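Local coordinates for protein beta-N-acetylhexosaminidase (Streptomyces plicatus, PDB 1JAK) that probably hydrolyses terminal N-acetylhexosamine residues from glycoconjugates by substrate-assisted catalysis, as a family 20 glycoside hydrolase with an alpha/beta barrel catalytic domain, at residues 445-450 and 456-461; 461-466 and 494-499; 184-189 and 468-473; 175-180 and 233-238. All coordinates share one frame; numbering follows the deposited sequence.

How the contacts relate
Read from the N terminus, helix 173-184 supplies the first segment of contact 4, and the turn after it opens contact 3. Contact 4 closes at 233-238, joining neighbouring helices round the barrel; because contact 3 opened in between, the two loops cross. Contact 1 opens and closes within the long span of contact 3, at the end of strand 440-447. Contact 2 opens at 461-466, just before contact 3 closes at 468-473 and joins its turn to helix 465-474. Contact 2 closes last, at 494-499, crossing contact 3 and tying the bend between helices 455-462 and 465-474 to helix 493-499. Arg178, in contact 4, forms salt bridges to Asp456 and Asp459 of contact 1.

Contact 1 (445-450 and 456-461); sequences APLWTE and DQLDYM. With IFG ((2R,3R,4S,5R)-2-acetamido-3,4-dihydroxy-5-hydroxymethyl-piperidine), chain F.
Leu447 meets Leu458 and Met461 where strand 440-447 runs out beside helix 455-462, and its side chain can be followed outward atom by atom. CB already points at the helix, and CG continues in that direction, lying anti to the backbone N (chi1 180°). There the chain forks. CD1 turns to the start of the Met461 side chain, 4.2 Å from CB of that residue, the two side chains crossing at about a right angle. CD2 takes the closer contact, 3.7 Å from CD2 of Leu458, and lies 3.9 Å from the backbone O of Leu458; the hydroxyl of Tyr179 also packs on it. The same Leu458 CD2 is shared with Thr449, whose CG2 approaches to 3.8 Å, while Thr449 OG1 is hydrogen-bonded to the backbone O of Asp165. No hydrogen bond links the two segments, so the grip is purely apolar. Trp448, between these two residues, points away from the helix and offers an indole face to the inhibitor, with IFG C3 3.4 Å above the plane and over its centre. Glu450 OE2 accepts a very short hydrogen bond of 2.5 Å from IFG O4. An outward-facing leucine next to an inward-facing tryptophan thus joins packing to recognition at the C-terminal end of a strand, where TIM barrels, including those of family 20 glycoside hydrolases, hold their active sites.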
# COMPACT_ATOMS: atom_id res chain seq x y z
N ALA A 445 -3.76 2.55 3.54
CA ALA A 445 -4.57 3.44 2.72
C ALA A 445 -5.23 2.59 1.63
O ALA A 445 -4.62 2.28 0.62
CB ALA A 445 -3.69 4.51 2.08
N PRO A 446 -6.50 2.20 1.84
CA PRO A 446 -7.20 1.38 0.84
C PRO A 446 -7.80 2.20 -0.29
O PRO A 446 -8.34 3.28 -0.06
CB PRO A 446 -8.30 0.69 1.65
CG PRO A 446 -7.84 0.80 3.09
CD PRO A 446 -7.23 2.18 3.12
N LEU A 447 -7.70 1.68 -1.51
CA LEU A 447 -8.28 2.34 -2.67
C LEU A 447 -9.31 1.39 -3.27
O LEU A 447 -8.96 0.44 -3.98
CB LEU A 447 -7.21 2.69 -3.71
CG LEU A 447 -7.72 3.39 -4.98
CD1 LEU A 447 -8.55 4.62 -4.62
CD2 LEU A 447 -6.52 3.80 -5.85
N TRP A 448 -10.58 1.64 -2.96
CA TRP A 448 -11.68 0.83 -3.46
C TRP A 448 -12.02 1.29 -4.88
O TRP A 448 -11.87 2.47 -5.20
CB TRP A 448 -12.88 0.96 -2.53
CG TRP A 448 -12.55 0.48 -1.15
CD1 TRP A 448 -12.27 1.24 -0.05
CD2 TRP A 448 -12.42 -0.89 -0.74
NE1 TRP A 448 -11.97 0.43 1.02
CE2 TRP A 448 -12.05 -0.88 0.63
CE3 TRP A 448 -12.57 -2.12 -1.39
CZ2 TRP A 448 -11.84 -2.06 1.35
CZ3 TRP A 448 -12.36 -3.29 -0.67
CH2 TRP A 448 -12.00 -3.25 0.69
N THR A 449 -12.48 0.38 -5.72
CA THR A 449 -12.73 0.77 -7.11
C THR A 449 -14.13 0.73 -7.70
O THR A 449 -14.28 0.58 -8.91
CB THR A 449 -11.76 0.00 -8.04
OG1 THR A 449 -11.90 -1.41 -7.84
CG2 THR A 449 -10.32 0.40 -7.74
N GLU A 450 -15.16 0.87 -6.87
CA GLU A 450 -16.52 0.88 -7.41
C GLU A 450 -16.65 1.94 -8.51
O GLU A 450 -17.37 1.73 -9.49
CB GLU A 450 -17.55 1.21 -6.32
CG GLU A 450 -17.99 0.03 -5.48
CD GLU A 450 -17.16 -0.16 -4.23
OE1 GLU A 450 -16.04 0.39 -4.15
OE2 GLU A 450 -17.63 -0.88 -3.32
N ASP A 456 -5.46 6.30 -14.58
CA ASP A 456 -5.46 7.74 -14.33
C ASP A 456 -6.46 8.11 -13.23
O ASP A 456 -6.21 9.03 -12.45
CB ASP A 456 -5.78 8.52 -15.61
CG ASP A 456 -4.70 8.37 -16.67
OD1 ASP A 456 -3.54 8.09 -16.30
OD2 ASP A 456 -5.01 8.55 -17.86
N GLN A 457 -7.58 7.40 -13.18
CA GLN A 457 -8.58 7.67 -12.15
C GLN A 457 -8.04 7.21 -10.80
O GLN A 457 -8.31 7.84 -9.77
CB GLN A 457 -9.89 6.95 -12.48
CG GLN A 457 -10.51 7.42 -13.79
CD GLN A 457 -11.84 6.76 -14.08
OE1 GLN A 457 -12.05 5.59 -13.77
NE2 GLN A 457 -12.75 7.51 -14.69
N LEU A 458 -7.28 6.13 -10.80
CA LEU A 458 -6.68 5.65 -9.56
C LEU A 458 -5.76 6.74 -9.02
O LEU A 458 -5.77 7.04 -7.83
CB LEU A 458 -5.87 4.37 -9.79
CG LEU A 458 -6.63 3.12 -10.24
CD1 LEU A 458 -5.65 1.97 -10.36
CD2 LEU A 458 -7.73 2.79 -9.24
N ASP A 459 -4.97 7.35 -9.91
CA ASP A 459 -4.05 8.41 -9.49
C ASP A 459 -4.77 9.61 -8.89
O ASP A 459 -4.36 10.13 -7.84
CB ASP A 459 -3.19 8.90 -10.66
CG ASP A 459 -2.11 7.91 -11.08
OD1 ASP A 459 -1.64 7.13 -10.23
OD2 ASP A 459 -1.72 7.93 -12.27
N TYR A 460 -5.83 10.06 -9.55
CA TYR A 460 -6.57 11.23 -9.08
C TYR A 460 -7.13 11.07 -7.67
O TYR A 460 -7.19 12.04 -6.91
CB TYR A 460 -7.70 11.56 -10.06
CG TYR A 460 -8.51 12.76 -9.65
CD1 TYR A 460 -8.04 14.06 -9.85
CD2 TYR A 460 -9.75 12.60 -9.02
CE1 TYR A 460 -8.79 15.17 -9.43
CE2 TYR A 460 -10.49 13.69 -8.60
CZ TYR A 460 -10.01 14.97 -8.81
OH TYR A 460 -10.76 16.04 -8.39
N MET A 461 -7.54 9.85 -7.32
CA MET A 461 -8.10 9.60 -6.00
C MET A 461 -7.01 9.23 -4.99
O MET A 461 -7.16 9.48 -3.79
CB MET A 461 -9.15 8.49 -6.07
CG MET A 461 -10.40 8.87 -6.87
SD MET A 461 -11.15 10.44 -6.36
CE MET A 461 -11.86 9.99 -4.76
N1 IFG F . -16.84 -0.77 2.51
C2 IFG F . -16.46 -2.08 1.91
C3 IFG F . -15.58 -2.00 0.59
C4 IFG F . -15.99 -0.85 -0.35
C5 IFG F . -16.03 0.45 0.45
C6 IFG F . -16.37 1.71 -0.35
C7 IFG F . -14.69 -2.36 3.60
C8 IFG F . -13.87 -3.12 4.62
C9 IFG F . -17.01 0.39 1.63
N2 IFG F . -15.74 -2.90 2.92
O7 IFG F . -14.36 -1.20 3.40
O3 IFG F . -15.66 -3.23 -0.10
O4 IFG F . -17.29 -1.12 -0.87
O6 IFG F . -15.91 2.88 0.30

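Contact 2 (461-466 and 494-499); sequences MAFPRL and PYWEAA
The indole of Trp496 receives Phe463 on one face, where Phe463 CD2 stands 3.4 Å above the plane, offset toward the rim. Phe463 presents its edge, so the pair is a T-shaped stack: the centroid of its ring and that of the five-membered ring of Trp496 are 5.0 Å apart, with planes at 72°. The closest atoms are Phe463 CD2 and Trp496 CZ2, at 3.5 Å. At the far end of the indole, Pro464 CB comes in obliquely, 3.7 Å from Trp496 CZ3 and about as near to CH2. The peptide bond before Pro464 is cis, and Phe463 is the first residue to leave the helical path, so two neighbours in a sharp bend both reach one indole. The indole NE1 is hydrogen-bonded to Tyr186 OH, which probably helps to fix the ring's rotation. An alanine in place of Trp496 would probably leave the Phe463 edge without its facing ring, open a gap beside Pro464 and deprive the Tyr186 hydroxyl of its N-H partner. Beyond the bend, Arg465 reaches back to the preceding helix: its NH2 gives a nearly straight bond (177°) to Met461 O, 3.1 Å long, in the carbonyl plane and on a lone pair. Helix 493-499 is thereby packed by an edge-to-face aromatic pair onto the cis-proline bend joining helices 455-462 and 465-474 of the TIM-barrel domain.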
# COMPACT_ATOMS: atom_id res chain seq x y z
N MET A 461 -7.54 9.85 -7.32
CA MET A 461 -8.10 9.60 -6.00
C MET A 461 -7.01 9.23 -4.99
O MET A 461 -7.16 9.48 -3.79
CB MET A 461 -9.15 8.49 -6.07
CG MET A 461 -10.40 8.87 -6.87
SD MET A 461 -11.15 10.44 -6.36
CE MET A 461 -11.86 9.99 -4.76
N ALA A 462 -5.91 8.65 -5.46
CA ALA A 462 -4.83 8.27 -4.56
C ALA A 462 -3.97 9.48 -4.17
O ALA A 462 -3.53 9.58 -3.03
CB ALA A 462 -3.95 7.20 -5.22
N PHE A 463 -3.75 10.38 -5.12
CA PHE A 463 -2.95 11.58 -4.86
C PHE A 463 -3.85 12.80 -4.71
O PHE A 463 -4.79 12.98 -5.48
CB PHE A 463 -1.96 11.81 -6.01
CG PHE A 463 -0.89 10.76 -6.11
CD1 PHE A 463 -1.14 9.55 -6.75
CD2 PHE A 463 0.37 10.98 -5.56
CE1 PHE A 463 -0.15 8.57 -6.84
CE2 PHE A 463 1.37 10.01 -5.64
CZ PHE A 463 1.11 8.80 -6.28
N PRO A 464 -3.50 13.72 -3.79
CA PRO A 464 -2.34 13.77 -2.89
C PRO A 464 -2.41 13.17 -1.49
O PRO A 464 -1.54 13.44 -0.67
CB PRO A 464 -2.06 15.26 -2.83
CG PRO A 464 -3.46 15.80 -2.69
CD PRO A 464 -4.27 14.97 -3.70
N ARG A 465 -3.42 12.36 -1.18
CA ARG A 465 -3.52 11.79 0.16
C ARG A 465 -2.60 10.60 0.44
O ARG A 465 -2.24 10.34 1.59
CB ARG A 465 -4.98 11.41 0.45
CG ARG A 465 -5.91 12.61 0.53
CD ARG A 465 -7.38 12.20 0.65
NE ARG A 465 -7.84 11.46 -0.52
CZ ARG A 465 -9.11 11.17 -0.78
NH1 ARG A 465 -10.07 11.55 0.05
NH2 ARG A 465 -9.42 10.49 -1.87
N LEU A 466 -2.20 9.88 -0.61
CA LEU A 466 -1.34 8.71 -0.46
C LEU A 466 -0.04 8.97 0.32
O LEU A 466 0.32 8.20 1.20
CB LEU A 466 -1.01 8.13 -1.84
CG LEU A 466 -0.19 6.83 -1.86
CD1 LEU A 466 -1.03 5.68 -1.32
CD2 LEU A 466 0.24 6.54 -3.29
N PRO A 494 5.31 19.79 -9.01
CA PRO A 494 6.12 19.71 -10.23
C PRO A 494 6.61 18.30 -10.56
O PRO A 494 6.80 17.96 -11.73
CB PRO A 494 7.25 20.70 -9.97
CG PRO A 494 7.40 20.67 -8.48
CD PRO A 494 5.96 20.66 -8.01
N TYR A 495 6.83 17.49 -9.53
CA TYR A 495 7.28 16.11 -9.74
C TYR A 495 6.15 15.29 -10.36
O TYR A 495 6.36 14.55 -11.32
CB TYR A 495 7.70 15.47 -8.42
CG TYR A 495 8.95 16.07 -7.80
CD1 TYR A 495 8.89 17.30 -7.14
CD2 TYR A 495 10.18 15.43 -7.90
CE1 TYR A 495 10.04 17.87 -6.58
CE2 TYR A 495 11.33 15.98 -7.35
CZ TYR A 495 11.25 17.21 -6.69
OH TYR A 495 12.38 17.78 -6.15
N TRP A 496 4.95 15.43 -9.82
CA TRP A 496 3.81 14.68 -10.34
C TRP A 496 3.47 15.11 -11.76
O TRP A 496 3.15 14.27 -12.60
CB TRP A 496 2.61 14.83 -9.40
CG TRP A 496 2.87 14.22 -8.06
CD1 TRP A 496 3.73 13.19 -7.77
CD2 TRP A 496 2.23 14.55 -6.82
NE1 TRP A 496 3.66 12.87 -6.44
CE2 TRP A 496 2.75 13.68 -5.83
CE3 TRP A 496 1.26 15.50 -6.45
CZ2 TRP A 496 2.33 13.73 -4.50
CZ3 TRP A 496 0.85 15.54 -5.11
CH2 TRP A 496 1.39 14.66 -4.16
N GLU A 497 3.56 16.41 -12.02
CA GLU A 497 3.28 16.93 -13.36
C GLU A 497 4.27 16.34 -14.35
O GLU A 497 3.89 15.87 -15.43
CB GLU A 497 3.38 18.45 -13.36
CG GLU A 497 2.22 19.15 -12.66
CD GLU A 497 2.46 20.63 -12.47
OE1 GLU A 497 3.24 21.22 -13.25
OE2 GLU A 497 1.85 21.22 -11.55
N ALA A 498 5.55 16.36 -13.99
CA ALA A 498 6.60 15.82 -14.85
C ALA A 498 6.46 14.31 -15.04
O ALA A 498 6.81 13.78 -16.10
CB ALA A 498 7.97 16.15 -14.26
N ALA A 499 5.94 13.63 -14.03
CA ALA A 499 5.77 12.18 -14.07
C ALA A 499 4.45 11.74 -14.71
O ALA A 499 4.25 10.55 -14.96
CB ALA A 499 5.87 11.60 -12.66

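Contact 3 (184-189 and 468-473); sequences ARYKYN and GVAELG
Tyr188 turns its ring to Ala470 through a chi1 of -83°, which sets CG beside the backbone N and anti to the carbonyl carbon; the ring then leans over to the helix and offers it a face. Tyr186 has its CG in the same position (chi1 -50°), but from its place in the turn the ring leads away and CB makes the touch. The Ala470 methyl sits between the two tyrosines. Its CB stands over the Tyr188 ring in a CH-pi contact, 4.0 Å from the centroid and 29° off the normal, and the same methyl presses against Tyr186 CB at 3.4 Å. Tyr186 O is also close, 3.3 Å from Ala470 CB, so a methyl group fits snugly here. The Tyr188 hydroxyl reaches past the alanine to Val469, with OH 3.4 Å from Val469 CB. Its polar partner is one turn earlier in the same helix, where Tyr188 OH probably makes a hydrogen bond to Leu466 O. A phenylalanine in its place would probably leave Leu466 O without this hydroxyl mate. A water joins the backbones: it is hydrogen-bonded to Tyr186 O and to Ala470 O, each at 3.0 Å, although more acceptors lie within its reach than it has protons, so its donation is probably shared. Between the turn after helix 173-184 and helix 465-474, an alanine methyl against a ring face and a CB therefore sets the close fit, while a phenol probably, and a water with protons to share, serve the carbonyls between.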
# COMPACT_ATOMS: atom_id res chain seq x y z
N ALA A 184 5.59 2.78 -3.92
CA ALA A 184 6.99 2.58 -3.54
C ALA A 184 7.68 3.91 -3.24
O ALA A 184 8.62 3.96 -2.44
CB ALA A 184 7.73 1.85 -4.66
N ARG A 185 7.21 4.98 -3.86
CA ARG A 185 7.79 6.31 -3.66
C ARG A 185 7.78 6.77 -2.22
O ARG A 185 8.64 7.53 -1.80
CB ARG A 185 7.03 7.36 -4.48
CG ARG A 185 7.22 7.29 -5.98
CD ARG A 185 6.21 8.21 -6.67
NE ARG A 185 6.39 8.21 -8.12
CZ ARG A 185 7.21 9.03 -8.78
NH1 ARG A 185 7.93 9.93 -8.11
NH2 ARG A 185 7.32 8.94 -10.09
N TYR A 186 6.80 6.29 -1.46
CA TYR A 186 6.64 6.75 -0.08
C TYR A 186 6.96 5.76 1.04
O TYR A 186 6.48 5.90 2.16
CB TYR A 186 5.22 7.32 0.05
CG TYR A 186 4.94 8.30 -1.06
CD1 TYR A 186 5.64 9.51 -1.14
CD2 TYR A 186 4.09 7.97 -2.11
CE1 TYR A 186 5.50 10.36 -2.24
CE2 TYR A 186 3.94 8.82 -3.22
CZ TYR A 186 4.66 10.00 -3.28
OH TYR A 186 4.55 10.82 -4.38
N LYS A 187 7.76 4.77 0.70
CA LYS A 187 8.22 3.78 1.67
C LYS A 187 7.18 2.83 2.26
O LYS A 187 7.37 2.30 3.35
CB LYS A 187 9.00 4.49 2.79
CG LYS A 187 10.17 5.34 2.27
CD LYS A 187 11.01 5.91 3.42
CE LYS A 187 12.20 6.74 2.92
NZ LYS A 187 11.79 8.07 2.37
N TYR A 188 6.07 2.63 1.55
CA TYR A 188 5.07 1.67 2.00
C TYR A 188 5.81 0.35 1.91
O TYR A 188 6.69 0.20 1.07
CB TYR A 188 3.88 1.64 1.04
CG TYR A 188 2.85 2.72 1.26
CD1 TYR A 188 1.87 2.57 2.26
CD2 TYR A 188 2.83 3.87 0.48
CE1 TYR A 188 0.90 3.56 2.46
CE2 TYR A 188 1.86 4.86 0.68
CZ TYR A 188 0.90 4.69 1.67
OH TYR A 188 -0.06 5.65 1.86
N ASN A 189 5.48 -0.62 2.77
CA ASN A 189 6.17 -1.91 2.70
C ASN A 189 5.24 -3.11 2.55
O ASN A 189 5.69 -4.26 2.53
CB ASN A 189 7.09 -2.09 3.92
CG ASN A 189 6.34 -2.16 5.24
OD1 ASN A 189 5.11 -2.08 5.29
ND2 ASN A 189 7.09 -2.33 6.32
N GLY A 468 0.59 11.21 2.52
CA GLY A 468 0.27 11.52 3.90
C GLY A 468 0.12 10.30 4.78
O GLY A 468 0.61 10.28 5.91
N VAL A 469 -0.57 9.28 4.29
CA VAL A 469 -0.76 8.06 5.08
C VAL A 469 0.59 7.36 5.25
O VAL A 469 0.85 6.74 6.29
CB VAL A 469 -1.77 7.11 4.41
CG1 VAL A 469 -2.02 5.91 5.31
CG2 VAL A 469 -3.07 7.87 4.14
N ALA A 470 1.45 7.46 4.24
CA ALA A 470 2.77 6.85 4.32
C ALA A 470 3.55 7.54 5.44
O ALA A 470 4.28 6.88 6.19
CB ALA A 470 3.50 7.01 2.99
N GLU A 471 3.40 8.85 5.55
CA GLU A 471 4.10 9.59 6.59
C GLU A 471 3.62 9.16 7.97
O GLU A 471 4.42 9.00 8.89
CB GLU A 471 3.91 11.10 6.43
CG GLU A 471 4.53 11.90 7.59
CD GLU A 471 5.03 13.27 7.18
OE1 GLU A 471 5.68 13.36 6.12
OE2 GLU A 471 4.78 14.24 7.92
N LEU A 472 2.31 8.98 8.13
CA LEU A 472 1.78 8.55 9.42
C LEU A 472 2.39 7.21 9.81
O LEU A 472 2.64 6.96 10.99
CB LEU A 472 0.25 8.43 9.36
CG LEU A 472 -0.51 9.74 9.13
CD1 LEU A 472 -2.01 9.46 9.11
CD2 LEU A 472 -0.18 10.73 10.24
N GLY A 473 2.64 6.36 8.83
CA GLY A 473 3.22 5.07 9.13
C GLY A 473 4.71 5.10 9.38
O GLY A 473 5.24 4.32 10.17
O HOH W 1 5.69 4.65 4.82

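Contact 4 (175-180 and 233-238); sequences EVKRYI and YKEIVR
Ile236, Lys177 and Glu235 carry the contact between two helices that are neighbours on the outside of the TIM barrel, one following strand 159-165 and the other strand 190-194. Such consecutive helices run side by side, and here the short segments are nearly parallel, at 15°, with axes 10.3 Å apart. Ile236 provides the apolar half. Its CG2 lies 3.9 Å from Val176 CG1, the two side chains crossing at about a right angle, and Ile180 CD1 approaches Ile236 CG2 more loosely, at 4.3 Å. Toward the surface the contact becomes ionic. Lys177 runs out fully extended beyond CG and crosses to the other helix, where NZ donates to Glu235 OE2 in a salt bridge of 2.8 Å. Glu235 is bent at chi2 (56°), turning its carboxylate forward along its own helix so that Arg238, three residues on, can grip it side-on: NE goes to OE1 and NH2 to OE2, one nitrogen for each oxygen. The carboxylate is thus held against rotation by three bonds in a salt-bridge network. Its negative charge probably also screens the two cations from each other, since Lys177 NZ and Arg238 NH2 are just 4.6 Å apart. The two share Glu235 OE2 by using different sides of it: Arg238 NH2 comes from the syn side, tilted 25° out of the carboxylate plane, and Lys177 NZ takes the anti lone pair.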
# COMPACT_ATOMS: atom_id res chain seq x y z
N GLU A 175 -0.95 -2.76 -14.86
CA GLU A 175 -1.58 -1.65 -14.16
C GLU A 175 -1.29 -1.76 -12.67
O GLU A 175 -1.14 -0.75 -11.98
CB GLU A 175 -3.08 -1.62 -14.44
CG GLU A 175 -3.37 -1.42 -15.92
CD GLU A 175 -4.84 -1.45 -16.27
OE1 GLU A 175 -5.55 -2.38 -15.83
OE2 GLU A 175 -5.29 -0.56 -17.02
N VAL A 176 -1.19 -2.99 -12.17
CA VAL A 176 -0.87 -3.18 -10.76
C VAL A 176 0.59 -2.80 -10.53
O VAL A 176 0.93 -2.22 -9.50
CB VAL A 176 -1.12 -4.64 -10.31
CG1 VAL A 176 -0.63 -4.85 -8.89
CG2 VAL A 176 -2.62 -4.94 -10.39
N LYS A 177 1.46 -3.13 -11.49
CA LYS A 177 2.87 -2.77 -11.37
C LYS A 177 2.99 -1.25 -11.32
O LYS A 177 3.81 -0.71 -10.58
CB LYS A 177 3.67 -3.31 -12.56
CG LYS A 177 3.90 -4.80 -12.52
CD LYS A 177 4.76 -5.26 -13.69
CE LYS A 177 5.07 -6.74 -13.59
NZ LYS A 177 5.90 -7.22 -14.74
N ARG A 178 2.16 -0.57 -12.11
CA ARG A 178 2.16 0.88 -12.12
C ARG A 178 1.77 1.42 -10.75
O ARG A 178 2.41 2.33 -10.23
CB ARG A 178 1.19 1.40 -13.19
CG ARG A 178 0.87 2.89 -13.08
CD ARG A 178 0.11 3.38 -14.31
NE ARG A 178 -0.63 4.61 -14.05
CZ ARG A 178 -1.15 5.39 -15.00
NH1 ARG A 178 -1.01 5.06 -16.28
NH2 ARG A 178 -1.83 6.48 -14.67
N TYR A 179 0.74 0.84 -10.14
CA TYR A 179 0.31 1.31 -8.82
C TYR A 179 1.39 0.99 -7.78
O TYR A 179 1.62 1.76 -6.85
CB TYR A 179 -1.02 0.68 -8.41
CG TYR A 179 -1.70 1.45 -7.31
CD1 TYR A 179 -2.19 2.74 -7.54
CD2 TYR A 179 -1.80 0.93 -6.02
CE1 TYR A 179 -2.76 3.49 -6.51
CE2 TYR A 179 -2.37 1.67 -4.98
CZ TYR A 179 -2.85 2.95 -5.24
OH TYR A 179 -3.40 3.71 -4.22
N ILE A 180 2.05 -0.16 -7.95
CA ILE A 180 3.12 -0.54 -7.04
C ILE A 180 4.20 0.54 -7.08
O ILE A 180 4.71 0.95 -6.04
CB ILE A 180 3.73 -1.91 -7.46
CG1 ILE A 180 2.81 -3.04 -6.97
CG2 ILE A 180 5.15 -2.06 -6.91
CD1 ILE A 180 3.15 -4.41 -7.52
N TYR A 233 -0.06 -13.86 -10.97
CA TYR A 233 -0.03 -13.50 -9.56
C TYR A 233 1.40 -13.58 -9.03
O TYR A 233 1.85 -12.71 -8.29
CB TYR A 233 -0.93 -14.41 -8.74
CG TYR A 233 -1.06 -13.94 -7.32
CD1 TYR A 233 -1.79 -12.79 -7.02
CD2 TYR A 233 -0.39 -14.59 -6.28
CE1 TYR A 233 -1.86 -12.30 -5.73
CE2 TYR A 233 -0.45 -14.10 -4.97
CZ TYR A 233 -1.19 -12.96 -4.71
OH TYR A 233 -1.26 -12.45 -3.44
N LYS A 234 2.11 -14.64 -9.40
CA LYS A 234 3.49 -14.81 -8.97
C LYS A 234 4.34 -13.63 -9.44
O LYS A 234 5.23 -13.17 -8.73
CB LYS A 234 4.08 -16.12 -9.53
CG LYS A 234 3.40 -17.38 -9.04
CD LYS A 234 4.05 -18.61 -9.67
CE LYS A 234 3.26 -19.87 -9.39
NZ LYS A 234 3.88 -21.06 -10.06
N GLU A 235 4.07 -13.16 -10.66
CA GLU A 235 4.81 -12.03 -11.22
C GLU A 235 4.53 -10.75 -10.45
O GLU A 235 5.42 -9.93 -10.24
CB GLU A 235 4.46 -11.86 -12.70
CG GLU A 235 5.06 -10.63 -13.39
CD GLU A 235 6.58 -10.55 -13.29
OE1 GLU A 235 7.24 -11.57 -12.99
OE2 GLU A 235 7.13 -9.45 -13.53
N ILE A 236 3.28 -10.56 -10.03
CA ILE A 236 2.93 -9.38 -9.24
C ILE A 236 3.69 -9.44 -7.92
O ILE A 236 4.25 -8.44 -7.46
CB ILE A 236 1.41 -9.31 -8.96
CG1 ILE A 236 0.65 -9.02 -10.26
CG2 ILE A 236 1.12 -8.23 -7.91
CD1 ILE A 236 -0.87 -8.97 -10.10
N VAL A 237 3.72 -10.62 -7.30
CA VAL A 237 4.42 -10.79 -6.03
C VAL A 237 5.92 -10.53 -6.21
O VAL A 237 6.55 -9.90 -5.36
CB VAL A 237 4.20 -12.20 -5.45
CG1 VAL A 237 5.08 -12.42 -4.23
CG2 VAL A 237 2.74 -12.39 -5.07
N ARG A 238 6.48 -11.02 -7.30
CA ARG A 238 7.91 -10.84 -7.56
C ARG A 238 8.23 -9.36 -7.76
O ARG A 238 9.20 -8.84 -7.21
CB ARG A 238 8.34 -11.61 -8.81
CG ARG A 238 9.84 -11.53 -9.08
CD ARG A 238 10.15 -11.85 -10.54
NE ARG A 238 9.61 -10.82 -11.43
CZ ARG A 238 10.07 -9.58 -11.52
NH1 ARG A 238 11.09 -9.19 -10.76
NH2 ARG A 238 9.50 -8.71 -12.34